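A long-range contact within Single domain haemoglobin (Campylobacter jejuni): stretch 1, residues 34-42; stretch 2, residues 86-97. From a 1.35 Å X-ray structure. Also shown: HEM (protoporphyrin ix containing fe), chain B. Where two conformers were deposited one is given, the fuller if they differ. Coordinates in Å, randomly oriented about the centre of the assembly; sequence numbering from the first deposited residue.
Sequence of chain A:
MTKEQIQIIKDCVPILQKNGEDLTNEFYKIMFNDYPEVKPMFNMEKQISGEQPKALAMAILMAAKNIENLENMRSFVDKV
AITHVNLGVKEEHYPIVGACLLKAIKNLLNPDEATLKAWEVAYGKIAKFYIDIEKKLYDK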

ATOM      1  N   ASP A  34      -9.313  -4.579 -12.824  1.00 17.27           N
ATOM      2  CA  ASP A  34     -10.614  -4.556 -12.148  1.00 17.71           C
ATOM      3  C   ASP A  34     -11.168  -3.152 -12.037  1.00 17.86           C
ATOM      4  O   ASP A  34     -12.393  -2.949 -11.972  1.00 18.41           O
ATOM      5  N   TYR A  35     -10.256  -2.171 -11.997  1.00 17.62           N
ATOM      6  CA  TYR A  35     -10.604  -0.761 -11.807  1.00 17.69           C
ATOM      7  C   TYR A  35      -9.864   0.101 -12.848  1.00 17.41           C
ATOM      8  O   TYR A  35      -9.098   1.022 -12.544  1.00 17.62           O
ATOM      9  N   PRO A  36     -10.136  -0.160 -14.110  1.00 17.59           N
ATOM     10  CA  PRO A  36      -9.407   0.524 -15.183  1.00 18.02           C
ATOM     11  C   PRO A  36      -9.549   2.048 -15.105  1.00 18.18           C
ATOM     12  O   PRO A  36      -8.665   2.768 -15.565  1.00 19.02           O
ATOM     13  N   GLU A  37     -10.615   2.521 -14.483  1.00 17.89           N
ATOM     14  CA  GLU A  37     -10.847   3.938 -14.354  1.00 18.21           C
ATOM     15  C   GLU A  37      -9.734   4.648 -13.589  1.00 17.66           C
ATOM     16  O   GLU A  37      -9.530   5.842 -13.784  1.00 17.36           O
ATOM     17  N   VAL A  38      -9.004   3.934 -12.735  1.00 17.14           N
ATOM     18  CA  VAL A  38      -7.914   4.600 -12.002  1.00 16.70           C
ATOM     19  C   VAL A  38      -6.620   4.637 -12.798  1.00 16.26           C
ATOM     20  O   VAL A  38      -5.739   5.437 -12.473  1.00 15.14           O
ATOM     21  N   LYS A  39      -6.493   3.828 -13.848  1.00 15.92           N
ATOM     22  CA  LYS A  39      -5.210   3.738 -14.549  1.00 16.69           C
ATOM     23  C   LYS A  39      -4.628   5.083 -15.012  1.00 14.69           C
ATOM     24  O   LYS A  39      -3.442   5.317 -14.823  1.00 15.50           O
ATOM     25  N   PRO A  40      -5.420   5.953 -15.643  1.00 15.89           N
ATOM     26  CA  PRO A  40      -4.852   7.232 -16.124  1.00 16.03           C
ATOM     27  C   PRO A  40      -4.287   8.148 -15.047  1.00 15.91           C
ATOM     28  O   PRO A  40      -3.592   9.118 -15.392  1.00 15.98           O
ATOM     29  N   MET A  41      -4.600   7.887 -13.784  1.00 15.05           N
ATOM     30  CA  MET A  41      -4.021   8.652 -12.692  1.00 14.40           C
ATOM     31  C   MET A  41      -2.506   8.385 -12.599  1.00 13.81           C
ATOM     32  O   MET A  41      -1.714   9.258 -12.209  1.00 13.63           O
ATOM     33  N   PHE A  42      -2.104   7.186 -12.994  1.00 13.47           N
ATOM     34  CA  PHE A  42      -0.730   6.738 -12.902  1.00 13.60           C
ATOM     35  C   PHE A  42       0.030   6.995 -14.190  1.00 14.28           C
ATOM     36  O   PHE A  42      -0.563   7.041 -15.258  1.00 15.64           O
ATOM     37  N   ASN A  86      -2.568  15.833  -5.218  1.00 14.50           N
ATOM     38  CA  ASN A  86      -2.481  16.428  -6.540  1.00 14.31           C
ATOM     39  C   ASN A  86      -3.163  15.602  -7.647  1.00 14.30           C
ATOM     40  O   ASN A  86      -3.665  16.152  -8.639  1.00 14.70           O
ATOM     41  N   LEU A  87      -3.192  14.284  -7.488  1.00 14.31           N
ATOM     42  CA  LEU A  87      -3.808  13.425  -8.497  1.00 15.03           C
ATOM     43  C   LEU A  87      -5.262  13.050  -8.211  1.00 15.14           C
ATOM     44  O   LEU A  87      -5.874  12.311  -8.968  1.00 16.49           O
ATOM     45  N   GLY A  88      -5.816  13.601  -7.144  1.00 14.58           N
ATOM     46  CA  GLY A  88      -7.218  13.381  -6.803  1.00 15.23           C
ATOM     47  C   GLY A  88      -7.526  12.056  -6.166  1.00 15.26           C
ATOM     48  O   GLY A  88      -8.641  11.550  -6.323  1.00 17.06           O
ATOM     49  N   VAL A  89      -6.561  11.498  -5.439  1.00 15.04           N
ATOM     50  CA  VAL A  89      -6.803  10.311  -4.648  1.00 14.32           C
ATOM     51  C   VAL A  89      -7.755  10.698  -3.522  1.00 14.50           C
ATOM     52  O   VAL A  89      -7.485  11.602  -2.729  1.00 15.85           O
ATOM     53  N   LYS A  90      -8.865   9.969  -3.421  1.00 14.91           N
ATOM     54  CA  LYS A  90      -9.852  10.225  -2.390  1.00 15.91           C
ATOM     55  C   LYS A  90      -9.916   9.127  -1.366  1.00 15.39           C
ATOM     56  O   LYS A  90      -9.475   8.007  -1.615  1.00 14.86           O
ATOM     57  N   GLU A  91     -10.534   9.435  -0.222  1.00 15.79           N
ATOM     58  CA  GLU A  91     -10.752   8.444   0.810  1.00 15.77           C
ATOM     59  C   GLU A  91     -11.355   7.195   0.220  1.00 15.78           C
ATOM     60  O   GLU A  91     -10.980   6.093   0.590  1.00 15.23           O
ATOM     61  N   GLU A  92     -12.306   7.360  -0.697  1.00 15.31           N
ATOM     62  CA  GLU A  92     -13.020   6.234  -1.254  1.00 16.07           C
ATOM     63  C   GLU A  92     -12.203   5.351  -2.186  1.00 14.83           C
ATOM     64  O   GLU A  92     -12.667   4.303  -2.599  1.00 16.33           O
ATOM     65  N   HIS A  93     -10.990   5.781  -2.558  1.00 13.67           N
ATOM     66  CA  HIS A  93     -10.137   4.902  -3.382  1.00 13.76           C
ATOM     67  C   HIS A  93      -9.396   3.914  -2.505  1.00 12.31           C
ATOM     68  O   HIS A  93      -8.993   2.896  -2.975  1.00 12.99           O
ATOM     69  N   TYR A  94      -9.225   4.222  -1.228  1.00 12.29           N
ATOM     70  CA  TYR A  94      -8.452   3.348  -0.357  1.00 12.66           C
ATOM     71  C   TYR A  94      -9.030   1.924  -0.229  1.00 13.16           C
ATOM     72  O   TYR A  94      -8.239   0.973  -0.203  1.00 13.65           O
ATOM     73  N   PRO A  95     -10.366   1.725  -0.129  1.00 14.10           N
ATOM     74  CA  PRO A  95     -10.877   0.354  -0.141  1.00 13.54           C
ATOM     75  C   PRO A  95     -10.575  -0.423  -1.462  1.00 12.94           C
ATOM     76  O   PRO A  95     -10.516  -1.671  -1.469  1.00 13.60           O
ATOM     77  N   ILE A  96     -10.425   0.291  -2.575  1.00 13.61           N
ATOM     78  CA  ILE A  96     -10.075  -0.350  -3.835  1.00 13.20           C
ATOM     79  C   ILE A  96      -8.658  -0.887  -3.740  1.00 13.53           C
ATOM     80  O   ILE A  96      -8.368  -2.025  -4.049  1.00 13.30           O
ATOM     81  N   VAL A  97      -7.745  -0.020  -3.325  1.00 13.16           N
ATOM     82  CA  VAL A  97      -6.360  -0.427  -3.126  1.00 13.40           C
ATOM     83  C   VAL A  97      -6.260  -1.589  -2.147  1.00 13.60           C
ATOM     84  O   VAL A  97      -5.516  -2.540  -2.379  1.00 13.75           O
TER

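Met-41, Ile-96 and Tyr-35 carry most of this contact, which buries 360 Å² and has no hydrogen bond across it. Packing is therefore mainly apolar.

Met-41 points toward stretch 2 from the 3-10 segment, with chi angles m, t and p. Its methyl ends among several partners. Met-41 CE lies 3.5 Å from Leu-87 O, 3.9 Å from Val-89 CG2 and 4.1 Å from His-93 CE1. Its sulfur sits obliquely to the imidazole, with SD 4.8 Å from the His-93 ring centroid.

Tyr-35 (chi1 m) and Ile-96 (m, t) point toward each other's stretch. The Ile-96 methyl CG2 lies over one face of the Tyr-35 ring, 3.6 Å from its centroid and close to the normal, a CH-pi contact.

Val-38 (m) also points in. Its CG1 is 4.2 Å from His-93 CD2, so it meets the imidazole beside Met-41. The CA-to-CB bond of His-93 (chi1 m) runs sideways, but the ring end comes nearer. Lys-90 N donates a 2.9 Å hydrogen bond to His-93 ND1, which steadies the ring.

The heme borders both stretches. Phe-42 CZ is 3.4 Å from HEM CHD, Val-89 CG2 is 3.6 Å from HEM CAC, and Leu-87 CD1 is 3.5 Å from HEM CAD. HEM CBC lies over one face of the His-93 ring.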

ATOM      1  CB  ASP A  34     -10.489  -5.130 -10.731  1.00 18.49           C
ATOM      2  CG  ASP A  34     -10.351  -6.636 -10.689  1.00 20.06           C
ATOM      3  OD1 ASP A  34     -10.416  -7.301 -11.745  1.00 21.56           O
ATOM      4  OD2 ASP A  34     -10.142  -7.222  -9.589  1.00 21.72           O
ATOM      5  CB  TYR A  35     -10.286  -0.317 -10.379  1.00 17.12           C
ATOM      6  CG  TYR A  35     -11.024  -1.150  -9.352  1.00 17.21           C
ATOM      7  CD1 TYR A  35     -10.452  -2.297  -8.811  1.00 16.50           C
ATOM      8  CD2 TYR A  35     -12.298  -0.810  -8.936  1.00 16.39           C
ATOM      9  CE1 TYR A  35     -11.123  -3.084  -7.892  1.00 16.33           C
ATOM     10  CE2 TYR A  35     -12.977  -1.598  -7.982  1.00 17.16           C
ATOM     11  CZ  TYR A  35     -12.371  -2.721  -7.462  1.00 17.00           C
ATOM     12  OH  TYR A  35     -12.982  -3.551  -6.549  1.00 19.40           O
ATOM     13  CB  PRO A  36     -10.086  -0.017 -16.446  1.00 19.71           C
ATOM     14  CG  PRO A  36     -11.410  -0.548 -15.964  1.00 19.57           C
ATOM     15  CD  PRO A  36     -11.153  -1.105 -14.624  1.00 17.80           C
ATOM     16  CB  GLU A  37     -12.191   4.204 -13.692  1.00 18.74           C
ATOM     17  CG  GLU A  37     -12.335   3.801 -12.253  1.00 20.37           C
ATOM     18  CD  GLU A  37     -12.791   2.366 -12.066  1.00 21.98           C
ATOM     19  OE1 GLU A  37     -12.798   1.591 -13.034  1.00 24.02           O
ATOM     20  OE2 GLU A  37     -13.161   2.019 -10.932  1.00 29.59           O
ATOM     21  CB  VAL A  38      -7.643   3.996 -10.579  1.00 16.56           C
ATOM     22  CG1 VAL A  38      -8.919   3.877  -9.784  1.00 16.85           C
ATOM     23  CG2 VAL A  38      -6.921   2.670 -10.683  1.00 16.20           C
ATOM     24  CB  LYS A  39      -5.220   2.706 -15.694  1.00 16.70           C
ATOM     25  CG  LYS A  39      -3.819   2.317 -16.189  1.00 18.88           C
ATOM     26  CD  LYS A  39      -3.820   1.124 -17.151  1.00 20.85           C
ATOM     27  CE  LYS A  39      -4.322   1.505 -18.512  1.00 24.10           C
ATOM     28  NZ  LYS A  39      -3.954   0.408 -19.454  1.00 23.31           N
ATOM     29  CB  PRO A  40      -6.045   7.907 -16.802  1.00 15.70           C
ATOM     30  CG  PRO A  40      -6.891   6.788 -17.214  1.00 15.33           C
ATOM     31  CD  PRO A  40      -6.820   5.787 -16.074  1.00 15.60           C
ATOM     32  CB  MET A  41      -4.671   8.256 -11.383  1.00 15.33           C
ATOM     33  CG  MET A  41      -6.150   8.568 -11.304  1.00 14.81           C
ATOM     34  SD  MET A  41      -6.968   7.867  -9.831  1.00 18.34           S
ATOM     35  CE  MET A  41      -6.490   8.936  -8.564  1.00 20.22           C
ATOM     36  CB  PHE A  42      -0.713   5.232 -12.648  1.00 13.66           C
ATOM     37  CG  PHE A  42      -1.268   4.842 -11.307  1.00 13.60           C
ATOM     38  CD1 PHE A  42      -2.638   4.687 -11.093  1.00 13.79           C
ATOM     39  CD2 PHE A  42      -0.421   4.609 -10.274  1.00 12.72           C
ATOM     40  CE1 PHE A  42      -3.095   4.360  -9.864  1.00 13.83           C
ATOM     41  CE2 PHE A  42      -0.899   4.264  -9.054  1.00 12.40           C
ATOM     42  CZ  PHE A  42      -2.257   4.132  -8.854  1.00 13.71           C
ATOM     43  CB  ASN A  86      -1.026  16.655  -6.878  1.00 14.53           C
ATOM     44  CG  ASN A  86      -0.535  17.944  -6.331  1.00 17.11           C
ATOM     45  OD1 ASN A  86      -1.304  18.881  -6.200  1.00 22.09           O
ATOM     46  ND2 ASN A  86       0.750  18.013  -6.039  1.00 17.19           N
ATOM     47  CB  LEU A  87      -2.965  12.164  -8.672  1.00 15.03           C
ATOM     48  CG  LEU A  87      -1.666  12.453  -9.448  1.00 16.97           C
ATOM     49  CD1 LEU A  87      -0.736  11.268  -9.457  1.00 15.79           C
ATOM     50  CD2 LEU A  87      -1.978  12.918 -10.891  1.00 18.74           C
ATOM     51  CB  VAL A  89      -5.502   9.783  -4.058  1.00 13.21           C
ATOM     52  CG1 VAL A  89      -5.789   8.661  -3.096  1.00 13.12           C
ATOM     53  CG2 VAL A  89      -4.548   9.355  -5.170  1.00 13.69           C
ATOM     54  CB  LYS A  90     -11.246  10.372  -2.991  1.00 17.17           C
ATOM     55  CG  LYS A  90     -11.346  11.386  -4.088  1.00 19.17           C
ATOM     56  CD  LYS A  90     -11.101  12.779  -3.569  1.00 23.54           C
ATOM     57  CE  LYS A  90     -10.933  13.752  -4.720  1.00 25.86           C
ATOM     58  NZ  LYS A  90     -10.861  15.162  -4.255  1.00 28.54           N
ATOM     59  CB  GLU A  91     -11.717   8.963   1.889  0.50 16.36           C
ATOM     60  CG  GLU A  91     -11.334  10.268   2.555  0.50 18.36           C
ATOM     61  CD  GLU A  91     -12.377  10.731   3.556  0.50 19.64           C
ATOM     62  OE1 GLU A  91     -13.188   9.870   4.019  0.50 20.26           O
ATOM     63  OE2 GLU A  91     -12.390  11.955   3.874  0.50 21.74           O
ATOM     64  CB  GLU A  92     -14.278   6.726  -1.992  1.00 16.63           C
ATOM     65  CG  GLU A  92     -15.323   7.340  -1.096  1.00 18.64           C
ATOM     66  CD  GLU A  92     -14.935   8.663  -0.484  1.00 18.34           C
ATOM     67  OE1 GLU A  92     -14.280   9.478  -1.170  1.00 19.58           O
ATOM     68  OE2 GLU A  92     -15.324   8.920   0.700  1.00 22.98           O
ATOM     69  CB  HIS A  93      -9.073   5.684  -4.137  1.00 13.73           C
ATOM     70  CG  HIS A  93      -9.581   6.481  -5.298  1.00 14.92           C
ATOM     71  ND1 HIS A  93      -9.465   7.851  -5.350  1.00 15.26           N
ATOM     72  CD2 HIS A  93     -10.160   6.101  -6.460  1.00 16.64           C
ATOM     73  CE1 HIS A  93      -9.980   8.280  -6.492  1.00 15.98           C
ATOM     74  NE2 HIS A  93     -10.381   7.234  -7.196  1.00 17.10           N
ATOM     75  CB  TYR A  94      -8.106   4.000   1.002  1.00 12.28           C
ATOM     76  CG  TYR A  94      -6.992   5.000   0.899  1.00 12.37           C
ATOM     77  CD1 TYR A  94      -7.238   6.291   0.480  1.00 14.33           C
ATOM     78  CD2 TYR A  94      -5.678   4.635   1.165  1.00 13.52           C
ATOM     79  CE1 TYR A  94      -6.221   7.190   0.325  1.00 12.93           C
ATOM     80  CE2 TYR A  94      -4.658   5.531   1.011  1.00 13.93           C
ATOM     81  CZ  TYR A  94      -4.932   6.803   0.606  1.00 13.20           C
ATOM     82  OH  TYR A  94      -3.903   7.712   0.477  1.00 13.50           O
ATOM     83  CB  PRO A  95     -12.388   0.548   0.070  1.00 13.29           C
ATOM     84  CG  PRO A  95     -12.509   1.841   0.735  1.00 13.81           C
ATOM     85  CD  PRO A  95     -11.452   2.692   0.101  1.00 13.65           C
ATOM     86  CB  ILE A  96     -10.213   0.644  -5.006  1.00 13.83           C
ATOM     87  CG1 ILE A  96     -11.686   0.988  -5.211  1.00 15.65           C
ATOM     88  CG2 ILE A  96      -9.640   0.060  -6.237  1.00 15.28           C
ATOM     89  CD1 ILE A  96     -11.917   2.119  -6.212  1.00 17.10           C
ATOM     90  CB  VAL A  97      -5.462   0.796  -2.723  1.00 12.10           C
ATOM     91  CG1 VAL A  97      -4.130   0.347  -2.160  1.00 13.16           C
ATOM     92  CG2 VAL A  97      -5.284   1.693  -3.938  1.00 13.30           C
TER
HETATM   93  CHA HEM B 150       1.933   7.288  -5.928  1.00 10.86           C
HETATM   94  CHB HEM B 150       2.051   4.727  -1.858  1.00 10.61           C
HETATM   95  CHC HEM B 150      -2.757   4.420  -1.957  1.00 11.96           C
HETATM   96  CHD HEM B 150      -2.792   6.426  -6.377  1.00 10.33           C
HETATM   97  C1A HEM B 150       2.379   6.709  -4.800  1.00 10.31           C
HETATM   98  C2A HEM B 150       3.734   6.647  -4.342  1.00 11.22           C
HETATM   99  C3A HEM B 150       3.791   5.919  -3.212  1.00 11.36           C
HETATM  100  C4A HEM B 150       2.428   5.499  -2.946  1.00 11.08           C
HETATM  101  CMA HEM B 150       5.040   5.617  -2.371  1.00 11.82           C
HETATM  102  CAA HEM B 150       4.926   7.336  -5.052  1.00 12.48           C
HETATM  103  CBA HEM B 150       4.784   8.860  -5.043  1.00 14.21           C
HETATM  104  CGA HEM B 150       5.462   9.612  -3.945  1.00 17.75           C
HETATM  105  O1A HEM B 150       6.345   9.043  -3.251  1.00 19.71           O
HETATM  106  O2A HEM B 150       5.144  10.847  -3.806  1.00 19.80           O
HETATM  107  C1B HEM B 150       0.758   4.396  -1.552  1.00 11.65           C
HETATM  108  C2B HEM B 150       0.350   3.671  -0.403  1.00 11.68           C
HETATM  109  C3B HEM B 150      -0.991   3.590  -0.428  1.00 11.05           C
HETATM  110  C4B HEM B 150      -1.457   4.260  -1.591  1.00 12.16           C
HETATM  111  CMB HEM B 150       1.296   3.035   0.608  1.00 12.57           C
HETATM  112  CAB HEM B 150      -1.950   2.878   0.536  1.00 11.59           C
HETATM  113  CBB HEM B 150      -1.814   2.965   1.847  1.00 14.19           C
HETATM  114  C1C HEM B 150      -3.225   4.975  -3.125  1.00 11.56           C
HETATM  115  C2C HEM B 150      -4.567   5.139  -3.559  1.00 12.40           C
HETATM  116  C3C HEM B 150      -4.540   5.665  -4.766  1.00 13.14           C
HETATM  117  C4C HEM B 150      -3.172   5.836  -5.185  1.00 11.73           C
HETATM  118  CMC HEM B 150      -5.803   4.818  -2.705  1.00 11.48           C
HETATM  119  CAC HEM B 150      -5.753   6.013  -5.611  1.00 14.29           C
HETATM  120  CBC HEM B 150      -5.907   5.425  -6.804  1.00 14.64           C
HETATM  121  C1D HEM B 150      -1.499   6.842  -6.629  1.00 11.92           C
HETATM  122  C2D HEM B 150      -1.133   7.480  -7.835  1.00 12.11           C
HETATM  123  C3D HEM B 150       0.321   7.773  -7.737  1.00 11.71           C
HETATM  124  C4D HEM B 150       0.689   7.282  -6.451  1.00 11.50           C
HETATM  125  CMD HEM B 150      -2.053   7.817  -8.989  1.00 12.91           C
HETATM  126  CAD HEM B 150       1.232   8.419  -8.768  1.00 12.14           C
HETATM  127  CBD HEM B 150       2.086   7.327  -9.404  1.00 12.89           C
HETATM  128  CGD HEM B 150       2.801   7.758 -10.649  1.00 11.87           C
HETATM  129  O1D HEM B 150       2.760   6.992 -11.619  1.00 12.50           O
HETATM  130  O2D HEM B 150       3.421   8.855 -10.617  1.00 14.61           O
HETATM  131  NA  HEM B 150       1.577   5.990  -3.939  1.00 11.04           N
HETATM  132  NB  HEM B 150      -0.360   4.761  -2.258  1.00 11.49           N
HETATM  133  NC  HEM B 150      -2.383   5.413  -4.137  1.00 12.14           N
HETATM  134  ND  HEM B 150      -0.400   6.716  -5.812  1.00 12.34           N
HETATM  135 FE   HEM B 150      -0.385   5.737  -4.031  1.00 12.78          FE